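Local coordinates for protein protease (Helicobacter pylori, PDB 5EUF) that probably acts as a zinc-dependent M16-family metalloprotease and virulence factor, cleaving a human epithelial junctional adhesion molecule and so weakening the gastric barrier, at residues H8-V20 / F206-N218. Residues are numbered along the deposited sequence; the frame is centred on the assembly and turned at random.
Sequences HESVTLKNGLQVV and FELTKKHFESLKN
The Asn15 side chain, in the turn joining strands 9-12 and 18-23, meets the turn from Phe213 to Leu216 at the end of helix 202-213. CB lies 3.5 Å from Leu216 O. CG stands between the backbone N and the carbonyl carbon (chi1 50°), which swings the amide toward the turn Phe213 to Leu216. OD1 accepts from Leu17 N, two residues on, which comes from above the carbonyl plane; this Asx turn and the ND2 bonds hold the amide at both ends. ND2 donates to Leu216 O at 3.0 Å, and that bond is nearly straight (172°). Its bond to Phe213 O, at 2.7 Å, is shorter but clearly bent. Both acceptors lie close to the amide plane, as expected if each N-H serves one carbonyl. Phe213 O also accepts from Leu216 N, from the opposite face of its carbonyl plane. A reciprocal bond runs from Asn218 ND2 to Asn15 O (2.9 Å), while Asn218 OD1 is taken by Lys190 N.

Topologically, a beta hairpin at the edge of the six-stranded mixed sheet is covered by helix 202-213; the axes of strand 9-12 and helix segment 206-213 diverge by 23°. The apolar cover runs from the turn toward Phe206. Nearer the turn, Leu17 CD2 packs on Phe213 CB at 3.6 Å, with Leu13 CD2 beside it. Farther along, Val11 CG2 lies over one face of the Phe206 ring, 3.7 Å from its centroid and close to the ring normal, a CH-pi contact; Glu9 O and Val19 O approach the ring's edge. Between them Val19 and Thr209 meet tip to tip, CG2 to CG2 at 3.5 Å, with Thr209 OG1 hydrogen-bonded to Val205 O of its own helix.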
loop_
_atom_site.group_PDB
_atom_site.type_symbol
_atom_site.label_atom_id
_atom_site.label_comp_id
_atom_site.label_asym_id
_atom_site.label_seq_id
_atom_site.Cartn_x
_atom_site.Cartn_y
_atom_site.Cartn_z
ATOM N N HIS B 8 28.874 -7.883 28.487
ATOM C CA HIS B 8 27.499 -7.836 28.968
ATOM C C HIS B 8 27.056 -9.179 29.537
ATOM O O HIS B 8 27.716 -10.199 29.337
ATOM C CB HIS B 8 26.556 -7.428 27.838
ATOM C CG HIS B 8 26.362 -8.494 26.806
ATOM N ND1 HIS B 8 27.304 -8.773 25.839
ATOM C CD2 HIS B 8 25.339 -9.354 26.594
ATOM C CE1 HIS B 8 26.867 -9.758 25.074
ATOM N NE2 HIS B 8 25.677 -10.128 25.510
ATOM N N GLU B 9 25.934 -9.171 30.247
ATOM C CA GLU B 9 25.328 -10.405 30.733
ATOM C C GLU B 9 23.838 -10.436 30.402
ATOM O O GLU B 9 23.110 -9.484 30.681
ATOM C CB GLU B 9 25.543 -10.563 32.241
ATOM C CG GLU B 9 26.999 -10.745 32.644
ATOM C CD GLU B 9 27.150 -11.435 33.987
ATOM O OE1 GLU B 9 28.205 -11.258 34.633
ATOM O OE2 GLU B 9 26.218 -12.164 34.393
ATOM N N SER B 10 23.394 -11.532 29.796
ATOM C CA SER B 10 21.999 -11.669 29.397
ATOM C C SER B 10 21.275 -12.736 30.212
ATOM O O SER B 10 21.843 -13.775 30.550
ATOM C CB SER B 10 21.898 -11.999 27.907
ATOM O OG SER B 10 20.547 -12.180 27.516
ATOM N N VAL B 11 20.013 -12.461 30.524
ATOM C CA VAL B 11 19.162 -13.400 31.241
ATOM C C VAL B 11 17.743 -13.333 30.686
ATOM O O VAL B 11 17.173 -12.249 30.549
ATOM C CB VAL B 11 19.140 -13.110 32.761
ATOM C CG1 VAL B 11 17.953 -13.792 33.425
ATOM C CG2 VAL B 11 20.445 -13.549 33.410
ATOM N N THR B 12 17.185 -14.491 30.349
ATOM C CA THR B 12 15.801 -14.566 29.901
ATOM C C THR B 12 14.907 -15.027 31.046
ATOM O O THR B 12 15.204 -16.017 31.714
ATOM C CB THR B 12 15.637 -15.516 28.705
ATOM O OG1 THR B 12 16.430 -15.046 27.607
ATOM C CG2 THR B 12 14.178 -15.587 28.276
ATOM N N LEU B 13 13.818 -14.300 31.269
ATOM C CA LEU B 13 12.900 -14.596 32.364
ATOM C C LEU B 13 11.894 -15.669 31.965
ATOM O O LEU B 13 11.853 -16.094 30.809
ATOM C CB LEU B 13 12.179 -13.324 32.811
ATOM C CG LEU B 13 12.820 -12.504 33.934
ATOM C CD1 LEU B 13 14.341 -12.470 33.828
ATOM C CD2 LEU B 13 12.257 -11.089 33.942
ATOM N N LYS B 14 11.080 -16.103 32.923
ATOM C CA LYS B 14 10.151 -17.209 32.697
ATOM C C LYS B 14 8.995 -16.821 31.780
ATOM O O LYS B 14 8.220 -17.677 31.351
ATOM C CB LYS B 14 9.602 -17.731 34.029
ATOM C CG LYS B 14 8.644 -16.784 34.739
ATOM C CD LYS B 14 8.046 -17.446 35.975
ATOM C CE LYS B 14 6.978 -16.576 36.616
ATOM N NZ LYS B 14 6.351 -17.243 37.793
ATOM N N ASN B 15 8.880 -15.531 31.484
ATOM C CA ASN B 15 7.834 -15.048 30.593
ATOM C C ASN B 15 8.389 -14.648 29.231
ATOM O O ASN B 15 7.679 -14.077 28.406
ATOM C CB ASN B 15 7.097 -13.870 31.230
ATOM C CG ASN B 15 8.039 -12.808 31.749
ATOM O OD1 ASN B 15 9.221 -12.793 31.412
ATOM N ND2 ASN B 15 7.519 -11.911 32.578
ATOM N N GLY B 16 9.666 -14.948 29.009
ATOM C CA GLY B 16 10.300 -14.678 27.732
ATOM C C GLY B 16 10.941 -13.306 27.630
ATOM O O GLY B 16 11.530 -12.965 26.605
ATOM N N LEU B 17 10.824 -12.513 28.690
ATOM C CA LEU B 17 11.450 -11.197 28.720
ATOM C C LEU B 17 12.965 -11.319 28.822
ATOM O O LEU B 17 13.484 -12.009 29.702
ATOM C CB LEU B 17 10.920 -10.364 29.889
ATOM C CG LEU B 17 11.506 -8.951 29.967
ATOM C CD1 LEU B 17 10.614 -7.961 29.241
ATOM C CD2 LEU B 17 11.742 -8.516 31.401
ATOM N N GLN B 18 13.670 -10.645 27.921
ATOM C CA GLN B 18 15.125 -10.650 27.934
ATOM C C GLN B 18 15.658 -9.475 28.746
ATOM O O GLN B 18 15.189 -8.347 28.605
ATOM C CB GLN B 18 15.677 -10.606 26.508
ATOM C CG GLN B 18 17.195 -10.674 26.430
ATOM C CD GLN B 18 17.699 -10.781 25.006
ATOM O OE1 GLN B 18 16.939 -10.615 24.051
ATOM N NE2 GLN B 18 18.988 -11.067 24.855
ATOM N N VAL B 19 16.636 -9.748 29.604
ATOM C CA VAL B 19 17.242 -8.706 30.421
ATOM C C VAL B 19 18.731 -8.600 30.123
ATOM O O VAL B 19 19.476 -9.562 30.306
ATOM C CB VAL B 19 17.045 -8.969 31.927
ATOM C CG1 VAL B 19 17.341 -7.709 32.728
ATOM C CG2 VAL B 19 15.632 -9.447 32.199
ATOM N N VAL B 20 19.159 -7.430 29.662
ATOM C CA VAL B 20 20.555 -7.219 29.301
ATOM C C VAL B 20 21.198 -6.130 30.153
ATOM O O VAL B 20 20.743 -4.983 30.165
ATOM C CB VAL B 20 20.706 -6.847 27.815
ATOM C CG1 VAL B 20 22.175 -6.664 27.466
ATOM C CG2 VAL B 20 20.066 -7.912 26.929
ATOM N N PHE B 206 19.572 -7.704 37.449
ATOM C CA PHE B 206 18.776 -8.904 37.228
ATOM C C PHE B 206 17.727 -9.114 38.314
ATOM O O PHE B 206 16.550 -9.302 38.008
ATOM C CB PHE B 206 19.685 -10.132 37.129
ATOM C CG PHE B 206 20.502 -10.177 35.871
ATOM C CD1 PHE B 206 20.041 -9.578 34.710
ATOM C CD2 PHE B 206 21.732 -10.810 35.848
ATOM C CE1 PHE B 206 20.789 -9.614 33.550
ATOM C CE2 PHE B 206 22.485 -10.849 34.689
ATOM C CZ PHE B 206 22.012 -10.249 33.539
ATOM N N GLU B 207 18.145 -9.071 39.577
ATOM C CA GLU B 207 17.227 -9.322 40.684
ATOM C C GLU B 207 16.161 -8.231 40.793
ATOM O O GLU B 207 15.047 -8.491 41.248
ATOM C CB GLU B 207 17.986 -9.449 42.011
ATOM C CG GLU B 207 18.554 -8.149 42.559
ATOM C CD GLU B 207 19.063 -8.287 43.984
ATOM O OE1 GLU B 207 19.020 -9.412 44.528
ATOM O OE2 GLU B 207 19.503 -7.270 44.560
ATOM N N LEU B 208 16.498 -7.017 40.368
ATOM C CA LEU B 208 15.542 -5.917 40.407
ATOM C C LEU B 208 14.568 -6.003 39.238
ATOM O O LEU B 208 13.396 -5.650 39.368
ATOM C CB LEU B 208 16.264 -4.568 40.403
ATOM C CG LEU B 208 16.300 -3.838 41.750
ATOM C CD1 LEU B 208 16.897 -4.724 42.831
ATOM C CD2 LEU B 208 17.067 -2.532 41.639
ATOM N N THR B 209 15.054 -6.474 38.096
ATOM C CA THR B 209 14.188 -6.688 36.946
ATOM C C THR B 209 13.284 -7.892 37.199
ATOM O O THR B 209 12.091 -7.858 36.897
ATOM C CB THR B 209 14.994 -6.896 35.658
ATOM O OG1 THR B 209 15.688 -5.684 35.336
ATOM C CG2 THR B 209 14.074 -7.255 34.508
ATOM N N LYS B 210 13.860 -8.951 37.764
ATOM C CA LYS B 210 13.085 -10.119 38.168
ATOM C C LYS B 210 12.016 -9.722 39.173
ATOM O O LYS B 210 10.924 -10.284 39.189
ATOM C CB LYS B 210 13.987 -11.198 38.770
ATOM C CG LYS B 210 14.807 -11.981 37.760
ATOM C CD LYS B 210 15.596 -13.085 38.449
ATOM C CE LYS B 210 16.448 -13.864 37.459
ATOM N NZ LYS B 210 17.190 -14.977 38.114
ATOM N N LYS B 211 12.340 -8.746 40.012
ATOM C CA LYS B 211 11.402 -8.257 41.012
ATOM C C LYS B 211 10.152 -7.663 40.366
ATOM O O LYS B 211 9.035 -7.918 40.811
ATOM C CB LYS B 211 12.073 -7.218 41.914
ATOM C CG LYS B 211 11.116 -6.515 42.864
ATOM C CD LYS B 211 11.847 -5.634 43.864
ATOM C CE LYS B 211 10.875 -5.013 44.860
ATOM N NZ LYS B 211 11.567 -4.186 45.892
ATOM N N HIS B 212 10.337 -6.888 39.302
ATOM C CA HIS B 212 9.227 -6.139 38.723
ATOM C C HIS B 212 8.621 -6.772 37.469
ATOM O O HIS B 212 7.488 -6.462 37.106
ATOM C CB HIS B 212 9.676 -4.712 38.401
ATOM C CG HIS B 212 10.081 -3.922 39.605
ATOM N ND1 HIS B 212 11.383 -3.864 40.054
ATOM C CD2 HIS B 212 9.354 -3.165 40.460
ATOM C CE1 HIS B 212 11.442 -3.099 41.130
ATOM N NE2 HIS B 212 10.224 -2.664 41.398
ATOM N N PHE B 213 9.359 -7.660 36.815
ATOM C CA PHE B 213 8.930 -8.140 35.506
ATOM C C PHE B 213 8.660 -9.644 35.419
ATOM O O PHE B 213 7.930 -10.088 34.535
ATOM C CB PHE B 213 9.972 -7.749 34.453
ATOM C CG PHE B 213 10.097 -6.265 34.250
ATOM C CD1 PHE B 213 9.328 -5.616 33.296
ATOM C CD2 PHE B 213 10.976 -5.518 35.014
ATOM C CE1 PHE B 213 9.438 -4.249 33.105
ATOM C CE2 PHE B 213 11.091 -4.151 34.828
ATOM C CZ PHE B 213 10.319 -3.516 33.871
ATOM N N GLU B 214 9.240 -10.426 36.323
ATOM C CA GLU B 214 9.134 -11.881 36.238
ATOM C C GLU B 214 7.696 -12.370 36.399
ATOM O O GLU B 214 7.321 -13.408 35.851
ATOM C CB GLU B 214 10.027 -12.544 37.289
ATOM C CG GLU B 214 10.195 -14.044 37.108
ATOM C CD GLU B 214 11.033 -14.674 38.204
ATOM O OE1 GLU B 214 10.803 -14.359 39.392
ATOM O OE2 GLU B 214 11.927 -15.482 37.873
ATOM N N SER B 215 6.892 -11.614 37.140
ATOM C CA SER B 215 5.524 -12.020 37.438
ATOM C C SER B 215 4.516 -11.527 36.397
ATOM O O SER B 215 3.339 -11.878 36.454
ATOM C CB SER B 215 5.122 -11.524 38.829
ATOM O OG SER B 215 5.613 -10.216 39.062
ATOM N N LEU B 216 4.976 -10.718 35.447
ATOM C CA LEU B 216 4.100 -10.231 34.382
ATOM C C LEU B 216 3.751 -11.362 33.422
ATOM O O LEU B 216 4.594 -12.197 33.099
ATOM C CB LEU B 216 4.749 -9.071 33.624
ATOM C CG LEU B 216 4.873 -7.759 34.404
ATOM C CD1 LEU B 216 5.251 -6.620 33.485
ATOM C CD2 LEU B 216 3.581 -7.443 35.140
ATOM N N LYS B 217 2.504 -11.385 32.967
ATOM C CA LYS B 217 2.023 -12.493 32.152
ATOM C C LYS B 217 1.930 -12.128 30.674
ATOM O O LYS B 217 1.785 -10.961 30.315
ATOM C CB LYS B 217 0.657 -12.971 32.659
ATOM C CG LYS B 217 0.640 -13.378 34.129
ATOM C CD LYS B 217 1.722 -14.406 34.445
ATOM C CE LYS B 217 1.795 -14.694 35.940
ATOM N NZ LYS B 217 3.010 -15.480 36.311
ATOM N N ASN B 218 2.026 -13.141 29.821
ATOM C CA ASN B 218 1.803 -12.966 28.393
ATOM C C ASN B 218 0.321 -13.101 28.067
ATOM O O ASN B 218 -0.493 -13.391 28.944
ATOM C CB ASN B 218 2.619 -13.982 27.588
ATOM C CG ASN B 218 4.106 -13.680 27.601
ATOM O OD1 ASN B 218 4.526 -12.554 27.337
ATOM N ND2 ASN B 218 4.911 -14.689 27.907
#